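Local coordinates for apical membrane antigen 1 (Babesia divergens, PDB 4APM), which probably takes part in forming the moving junction through which this apicomplexan parasite invades its host cell, its calcium-binding ectodomain being the part studied here, at residues 56-61 against 191-196; 164-169 against 187-192. All blocks are in the same frame, centred on the assembly; numbering follows the deposited sequence.

Contact 1: residues 56-61 against 191-196; sequences KVINLG and MEPMKS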
ATOM      1  N   LYS A  56      -1.219   6.828  -5.675  1.00 22.25           N
ATOM      2  CA  LYS A  56       0.023   7.060  -6.403  1.00 22.56           C
ATOM      3  C   LYS A  56      -0.226   7.993  -7.558  1.00 25.71           C
ATOM      4  O   LYS A  56      -1.012   7.672  -8.460  1.00 27.75           O
ATOM      5  CB  LYS A  56       0.647   5.755  -6.917  1.00 23.03           C
ATOM      6  CG  LYS A  56       1.842   5.957  -7.850  1.00 22.07           C
ATOM      7  CD  LYS A  56       2.616   4.661  -8.028  1.00 22.51           C
ATOM      8  CE  LYS A  56       3.590   4.728  -9.194  1.00 22.05           C
ATOM      9  NZ  LYS A  56       4.486   3.522  -9.156  1.00 21.57           N
ATOM     10  N   VAL A  57       0.418   9.159  -7.513  1.00 24.48           N
ATOM     11  CA  VAL A  57       0.457  10.064  -8.634  1.00 24.48           C
ATOM     12  C   VAL A  57       1.906  10.273  -9.042  1.00 28.09           C
ATOM     13  O   VAL A  57       2.836  10.018  -8.264  1.00 25.60           O
ATOM     14  CB  VAL A  57      -0.192  11.446  -8.328  1.00 28.33           C
ATOM     15  CG1 VAL A  57      -1.641  11.307  -7.897  1.00 27.98           C
ATOM     16  CG2 VAL A  57       0.617  12.253  -7.315  1.00 26.19           C
ATOM     17  N   ILE A  58       2.103  10.752 -10.262  1.00 28.35           N
ATOM     18  CA  ILE A  58       3.426  11.142 -10.689  1.00 31.11           C
ATOM     19  C   ILE A  58       3.465  12.651 -10.804  1.00 32.68           C
ATOM     20  O   ILE A  58       2.678  13.229 -11.556  1.00 34.45           O
ATOM     21  CB  ILE A  58       3.798  10.490 -12.041  1.00 29.13           C
ATOM     22  CG1 ILE A  58       3.484   8.971 -12.028  1.00 28.31           C
ATOM     23  CG2 ILE A  58       5.257  10.770 -12.376  1.00 28.42           C
ATOM     24  CD1 ILE A  58       4.275   8.149 -11.009  1.00 22.01           C
ATOM     25  N   ASN A  59       4.332  13.287 -10.013  1.00 33.27           N
ATOM     26  CA  ASN A  59       4.574  14.740 -10.101  1.00 34.99           C
ATOM     27  C   ASN A  59       5.459  15.096 -11.315  1.00 36.36           C
ATOM     28  O   ASN A  59       6.540  14.526 -11.506  1.00 34.62           O
ATOM     29  CB  ASN A  59       5.254  15.260  -8.827  1.00 36.64           C
ATOM     30  CG  ASN A  59       4.359  15.199  -7.611  1.00 46.77           C
ATOM     31  OD1 ASN A  59       3.124  15.238  -7.724  1.00 52.36           O
ATOM     32  ND2 ASN A  59       4.975  15.109  -6.423  1.00 43.54           N
ATOM     33  N   LEU A  60       5.008  16.043 -12.127  1.00 40.38           N
ATOM     34  CA  LEU A  60       5.715  16.359 -13.366  1.00 37.85           C
ATOM     35  C   LEU A  60       6.474  17.695 -13.295  1.00 38.49           C
ATOM     36  O   LEU A  60       6.033  18.635 -12.637  1.00 34.57           O
ATOM     37  CB  LEU A  60       4.756  16.324 -14.556  1.00 32.70           C
ATOM     38  CG  LEU A  60       4.058  14.972 -14.762  1.00 33.82           C
ATOM     39  CD1 LEU A  60       3.188  15.016 -16.020  1.00 31.35           C
ATOM     40  CD2 LEU A  60       5.090  13.844 -14.855  1.00 28.52           C
ATOM     41  N   GLY A  61       7.637  17.741 -13.950  1.00 41.35           N
ATOM     42  CA  GLY A  61       8.442  18.960 -14.039  1.00 45.43           C
ATOM     43  C   GLY A  61       7.682  20.184 -14.535  1.00 46.48           C
ATOM     44  O   GLY A  61       7.876  21.287 -14.026  1.00 49.43           O
ATOM     45  N   MET A 191      10.509  13.912 -13.175  1.00 43.15           N
ATOM     46  CA  MET A 191       9.350  13.341 -12.487  1.00 40.54           C
ATOM     47  C   MET A 191       9.706  12.488 -11.281  1.00 35.12           C
ATOM     48  O   MET A 191      10.800  11.912 -11.198  1.00 34.92           O
ATOM     49  CB  MET A 191       8.464  12.557 -13.478  1.00 40.50           C
ATOM     50  CG  MET A 191       9.067  11.262 -13.982  1.00 37.41           C
ATOM     51  SD  MET A 191       8.047  10.424 -15.221  1.00 40.56           S
ATOM     52  CE  MET A 191       8.354  11.439 -16.669  1.00 35.30           C
ATOM     53  N   GLU A 192       8.777  12.424 -10.341  1.00 34.21           N
ATOM     54  CA  GLU A 192       8.814  11.422  -9.282  1.00 31.31           C
ATOM     55  C   GLU A 192       7.415  11.056  -8.831  1.00 29.95           C
ATOM     56  O   GLU A 192       6.516  11.892  -8.891  1.00 32.87           O
ATOM     57  CB  GLU A 192       9.609  11.933  -8.091  1.00 34.03           C
ATOM     58  CG  GLU A 192       9.179  13.288  -7.564  1.00 39.40           C
ATOM     59  CD  GLU A 192      10.088  13.738  -6.446  1.00 43.47           C
ATOM     60  OE1 GLU A 192      11.306  13.499  -6.541  1.00 47.18           O
ATOM     61  OE2 GLU A 192       9.588  14.270  -5.446  1.00 47.85           O
ATOM     62  N   PRO A 193       7.234   9.817  -8.330  1.00 27.09           N
ATOM     63  CA  PRO A 193       5.961   9.385  -7.723  1.00 27.69           C
ATOM     64  C   PRO A 193       5.718  10.059  -6.386  1.00 28.76           C
ATOM     65  O   PRO A 193       6.664  10.318  -5.647  1.00 27.73           O
ATOM     66  CB  PRO A 193       6.169   7.880  -7.482  1.00 29.09           C
ATOM     67  CG  PRO A 193       7.440   7.521  -8.220  1.00 29.70           C
ATOM     68  CD  PRO A 193       8.259   8.766  -8.270  1.00 26.39           C
ATOM     69  N   MET A 194       4.458  10.306  -6.056  1.00 29.03           N
ATOM     70  CA  MET A 194       4.112  10.543  -4.676  1.00 31.69           C
ATOM     71  C   MET A 194       2.776   9.948  -4.252  1.00 29.69           C
ATOM     72  O   MET A 194       1.940   9.634  -5.082  1.00 30.94           O
ATOM     73  CB  MET A 194       4.269  12.019  -4.275  1.00 35.17           C
ATOM     74  CG  MET A 194       3.220  12.991  -4.766  1.00 44.57           C
ATOM     75  SD  MET A 194       3.184  14.466  -3.686  1.00 55.34           S
ATOM     76  CE  MET A 194       1.811  14.044  -2.614  1.00 48.91           C
ATOM     77  N   LYS A 195       2.680   9.650  -2.966  1.00 28.08           N
ATOM     78  CA  LYS A 195       1.479   9.154  -2.334  1.00 28.96           C
ATOM     79  C   LYS A 195       0.637  10.354  -1.902  1.00 31.18           C
ATOM     80  O   LYS A 195       1.096  11.201  -1.133  1.00 27.59           O
ATOM     81  CB  LYS A 195       1.858   8.349  -1.095  1.00 28.47           C
ATOM     82  CG  LYS A 195       0.732   7.475  -0.534  1.00 32.88           C
ATOM     83  CD  LYS A 195       0.538   6.179  -1.312  1.00 27.67           C
ATOM     84  CE  LYS A 195      -0.015   5.076  -0.421  1.00 30.79           C
ATOM     85  NZ  LYS A 195      -0.532   3.883  -1.177  1.00 28.58           N
ATOM     86  N   SER A 196      -0.565  10.472  -2.451  1.00 27.89           N
ATOM     87  CA  SER A 196      -1.295  11.708  -2.272  1.00 31.78           C
ATOM     88  C   SER A 196      -2.602  11.449  -1.592  1.00 29.89           C
ATOM     89  O   SER A 196      -3.417  10.689  -2.088  1.00 33.11           O
ATOM     90  CB  SER A 196      -1.543  12.394  -3.605  1.00 32.60           C
ATOM     91  OG  SER A 196      -2.738  13.123  -3.510  1.00 33.58           O
TER
HETATM   92  O   HOH W   1       7.522  16.054  -5.689  1.00 52.55           O
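Lys56 opens the pairing opposite Lys195 with a CA-H...O contact to the carbonyl of Met194, while its fully extended side chain passes Pro193 and carries NZ to Gln167 OE1 and to the carbonyls of Ile29 and Tyr30. Val57 is gripped by two backbone bonds: its N donates to Met194 O at 2.9 Å, almost straight at hydrogen (171°), and its O accepts from Met194 N at 2.8 Å. On the face it shares with Met194, Val57 CG2 lies 3.7 Å from Met194 CG, the two side chains side by side and pointing the same way. Ile58 turns to the other face, where its two branches divide the work: CD1 reaches over to Pro193 CB, and CG2 rests 3.8 Å from Met191 CB. The two strands form a two-stranded antiparallel sheet, and Pro193, which has no N-H to give, falls opposite Ile58 in a non-hydrogen-bonded pair, where no such donor is needed. Asn59 resumes the bonding with Glu192, its N donating to Glu192 O and its O receiving a longer bond from Glu192 N. Its chi1 (-68°) puts Asn59 CG beside its own backbone N, and the side chain crosses Met194 obliquely; ND2 lies 3.2 Å from Met194 CG and makes a weak hydrogen bond to SD at 3.3 Å. The same ND2 donates to a water that in turn donates to Glu192 OE2, tying three partly exposed side chains together. Finally, Leu60 lies alongside Met191, its CD2 3.9 Å from Met191 CB.

Contact 2: residues 164-169 against 187-192; sequences TPMQYN and SLLCME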
ATOM      1  N   THR A 164       3.456   5.959 -21.140  1.00 36.19           N
ATOM      2  CA  THR A 164       4.829   5.586 -20.764  1.00 30.78           C
ATOM      3  C   THR A 164       4.845   4.927 -19.398  1.00 30.87           C
ATOM      4  O   THR A 164       4.065   5.312 -18.528  1.00 28.46           O
ATOM      5  CB  THR A 164       5.776   6.813 -20.719  1.00 30.19           C
ATOM      6  OG1 THR A 164       7.030   6.426 -20.138  1.00 33.77           O
ATOM      7  CG2 THR A 164       5.192   7.917 -19.895  1.00 26.57           C
ATOM      8  N   PRO A 165       5.765   3.956 -19.183  1.00 31.07           N
ATOM      9  CA  PRO A 165       5.890   3.407 -17.842  1.00 28.77           C
ATOM     10  C   PRO A 165       6.814   4.245 -16.945  1.00 31.93           C
ATOM     11  O   PRO A 165       7.008   3.897 -15.773  1.00 32.15           O
ATOM     12  CB  PRO A 165       6.487   2.033 -18.090  1.00 28.85           C
ATOM     13  CG  PRO A 165       7.353   2.229 -19.306  1.00 30.24           C
ATOM     14  CD  PRO A 165       6.669   3.281 -20.142  1.00 31.10           C
ATOM     15  N   MET A 166       7.364   5.338 -17.475  1.00 29.98           N
ATOM     16  CA  MET A 166       8.224   6.213 -16.663  1.00 34.05           C
ATOM     17  C   MET A 166       7.541   6.717 -15.397  1.00 32.07           C
ATOM     18  O   MET A 166       6.379   7.120 -15.411  1.00 30.68           O
ATOM     19  CB  MET A 166       8.751   7.384 -17.489  1.00 34.83           C
ATOM     20  CG  MET A 166       9.874   6.981 -18.446  1.00 46.44           C
ATOM     21  SD  MET A 166      10.709   8.385 -19.234  1.00 59.62           S
ATOM     22  CE  MET A 166      11.382   9.225 -17.794  1.00 46.17           C
ATOM     23  N   GLN A 167       8.273   6.699 -14.295  1.00 30.72           N
ATOM     24  CA  GLN A 167       7.690   7.054 -13.019  1.00 29.31           C
ATOM     25  C   GLN A 167       8.647   7.914 -12.237  1.00 26.94           C
ATOM     26  O   GLN A 167       8.239   8.776 -11.485  1.00 27.27           O
ATOM     27  CB  GLN A 167       7.336   5.789 -12.230  1.00 29.76           C
ATOM     28  CG  GLN A 167       6.328   4.911 -12.962  1.00 28.87           C
ATOM     29  CD  GLN A 167       6.370   3.471 -12.524  1.00 28.58           C
ATOM     30  OE1 GLN A 167       6.031   3.147 -11.377  1.00 26.70           O
ATOM     31  NE2 GLN A 167       6.740   2.580 -13.451  1.00 28.91           N
ATOM     32  N   TYR A 168       9.929   7.697 -12.452  1.00 30.82           N
ATOM     33  CA  TYR A 168      10.956   8.423 -11.718  1.00 35.55           C
ATOM     34  C   TYR A 168      12.119   8.811 -12.624  1.00 37.51           C
ATOM     35  O   TYR A 168      12.703   7.961 -13.294  1.00 39.76           O
ATOM     36  CB  TYR A 168      11.468   7.579 -10.562  1.00 31.19           C
ATOM     37  CG  TYR A 168      12.477   8.297  -9.707  1.00 36.90           C
ATOM     38  CD1 TYR A 168      12.076   9.139  -8.682  1.00 36.32           C
ATOM     39  CD2 TYR A 168      13.842   8.166  -9.958  1.00 38.38           C
ATOM     40  CE1 TYR A 168      12.998   9.776  -7.885  1.00 40.09           C
ATOM     41  CE2 TYR A 168      14.773   8.822  -9.189  1.00 40.03           C
ATOM     42  CZ  TYR A 168      14.352   9.616  -8.152  1.00 44.89           C
ATOM     43  OH  TYR A 168      15.294  10.244  -7.378  1.00 45.26           O
ATOM     44  N   ASN A 169      12.461  10.091 -12.631  1.00 40.13           N
ATOM     45  CA  ASN A 169      13.560  10.580 -13.455  1.00 44.47           C
ATOM     46  C   ASN A 169      14.074  11.907 -12.908  1.00 44.95           C
ATOM     47  O   ASN A 169      13.385  12.918 -12.985  1.00 44.02           O
ATOM     48  CB  ASN A 169      13.114  10.715 -14.922  1.00 48.27           C
ATOM     49  CG  ASN A 169      14.271  11.029 -15.868  1.00 51.07           C
ATOM     50  OD1 ASN A 169      15.434  10.789 -15.552  1.00 57.30           O
ATOM     51  ND2 ASN A 169      13.952  11.595 -17.019  1.00 49.34           N
ATOM     52  N   SER A 187      10.881  20.129 -17.942  1.00 62.77           N
ATOM     53  CA  SER A 187      10.027  19.320 -18.788  1.00 64.23           C
ATOM     54  C   SER A 187       9.205  18.326 -17.966  1.00 62.39           C
ATOM     55  O   SER A 187       9.543  17.997 -16.817  1.00 57.88           O
ATOM     56  CB  SER A 187      10.862  18.577 -19.827  1.00 62.03           C
ATOM     57  OG  SER A 187      11.888  17.849 -19.194  1.00 60.98           O
ATOM     58  N   LEU A 188       8.116  17.869 -18.567  1.00 57.67           N
ATOM     59  CA  LEU A 188       7.396  16.691 -18.112  1.00 53.75           C
ATOM     60  C   LEU A 188       8.320  15.509 -17.752  1.00 59.92           C
ATOM     61  O   LEU A 188       8.015  14.747 -16.836  1.00 59.25           O
ATOM     62  CB  LEU A 188       6.312  16.316 -19.146  1.00 50.01           C
ATOM     63  CG  LEU A 188       6.097  14.956 -19.823  1.00 53.62           C
ATOM     64  CD1 LEU A 188       5.215  15.142 -21.044  1.00 54.93           C
ATOM     65  CD2 LEU A 188       7.384  14.285 -20.249  1.00 52.70           C
ATOM     66  N   LEU A 189       9.487  15.421 -18.400  1.00 57.90           N
ATOM     67  CA  LEU A 189      10.384  14.266 -18.235  1.00 53.98           C
ATOM     68  C   LEU A 189      11.121  14.268 -16.906  1.00 52.15           C
ATOM     69  O   LEU A 189      11.856  13.323 -16.586  1.00 52.31           O
ATOM     70  CB  LEU A 189      11.395  14.168 -19.385  1.00 53.48           C
ATOM     71  CG  LEU A 189      10.855  13.780 -20.773  1.00 61.39           C
ATOM     72  CD1 LEU A 189      11.889  14.021 -21.883  1.00 53.06           C
ATOM     73  CD2 LEU A 189      10.349  12.344 -20.795  1.00 49.60           C
ATOM     74  N   CYS A 190      10.959  15.345 -16.153  1.00 50.12           N
ATOM     75  CA  CYS A 190      11.492  15.411 -14.804  1.00 50.14           C
ATOM     76  C   CYS A 190      10.375  15.043 -13.851  1.00 44.00           C
ATOM     77  O   CYS A 190       9.374  15.744 -13.767  1.00 45.24           O
ATOM     78  CB  CYS A 190      11.983  16.821 -14.506  1.00 54.97           C
ATOM     79  SG  CYS A 190      12.522  17.057 -12.803  1.00 63.54           S
ATOM     80  N   MET A 191      10.509  13.912 -13.175  1.00 43.15           N
ATOM     81  CA  MET A 191       9.350  13.341 -12.487  1.00 40.54           C
ATOM     82  C   MET A 191       9.706  12.488 -11.281  1.00 35.12           C
ATOM     83  O   MET A 191      10.800  11.912 -11.198  1.00 34.92           O
ATOM     84  CB  MET A 191       8.464  12.557 -13.478  1.00 40.50           C
ATOM     85  CG  MET A 191       9.067  11.262 -13.982  1.00 37.41           C
ATOM     86  SD  MET A 191       8.047  10.424 -15.221  1.00 40.56           S
ATOM     87  CE  MET A 191       8.354  11.439 -16.669  1.00 35.30           C
ATOM     88  N   GLU A 192       8.777  12.424 -10.341  1.00 34.21           N
ATOM     89  CA  GLU A 192       8.814  11.422  -9.282  1.00 31.31           C
ATOM     90  C   GLU A 192       7.415  11.056  -8.831  1.00 29.95           C
ATOM     91  O   GLU A 192       6.516  11.892  -8.891  1.00 32.87           O
ATOM     92  CB  GLU A 192       9.609  11.933  -8.091  1.00 34.03           C
ATOM     93  CG  GLU A 192       9.179  13.288  -7.564  1.00 39.40           C
ATOM     94  CD  GLU A 192      10.088  13.738  -6.446  1.00 43.47           C
ATOM     95  OE1 GLU A 192      11.306  13.499  -6.541  1.00 47.18           O
ATOM     96  OE2 GLU A 192       9.588  14.270  -5.446  1.00 47.85           O
TER
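Asn169 and Met191 exchange two backbone hydrogen bonds: Asn169 N donates to Met191 O at 2.9 Å, and Met191 N returns the bond to Asn169 O at 3.0 Å. Both are nearly straight at hydrogen. The side chain of Asn169 adds a third link, to Leu189 O two residues earlier in the chain than Met191, with CG anti to its own backbone N (chi1 -172°) and ND2 2.8 Å from Leu189 O; the bond is weak, bent to 127° at hydrogen. Beside this core, Met191 O also receives a CA-H...O contact from Tyr168, and Gln167 O receives one from Glu192 CA. The CB of Gln167 points away from 187-192; NE2 donates to Pro165 O and Asp32 O while OE1 is taken by Lys56 NZ, so both ends of the amide are held. Packing then spreads to both ends. The Met191 side chain, bent at chi3, meets Met166 at about a right angle: SD lies 3.9 Å from Met166 CB, and the two CE methyls approach to the same distance. Met166 SD also makes a looser contact with Leu189 CD2. At the other end, the side chains of Tyr168 and Glu192 cross obliquely, with Tyr168 CD1 3.8 Å from Glu192 CB and CE1 close by the same atom. Thr164 OG1 accepts from Met166 N in an ST turn, and a type I beta turn at 187-190 leads directly into Met191, where the loop joins the start of strand 191-195 through the single antiparallel bridge Asn169-Met191.

The centres of contacts 1 and 2 lie about 8 Å apart, and both draw on strand 191-195, sharing Met191 and Glu192. Along the chain, strand 56-60 comes first, loop 164-169 second and segments 187-192 and 191-196 last, so the strand pairs with one piece far back in the sequence and one just before it. Glu192 bonds through its backbone to Asn59, whereas Met191 bonds to Asn169, so the loop and strand 56-60 take the backbone bonds of successive residues. The contacts also touch directly, with Gln167 O packed 3.2 Å from Pro193 CD. Contact 1 joins distant sequence and contact 2 closes a local excursion of the chain, both within the AMA1 family region and away from the calcium site.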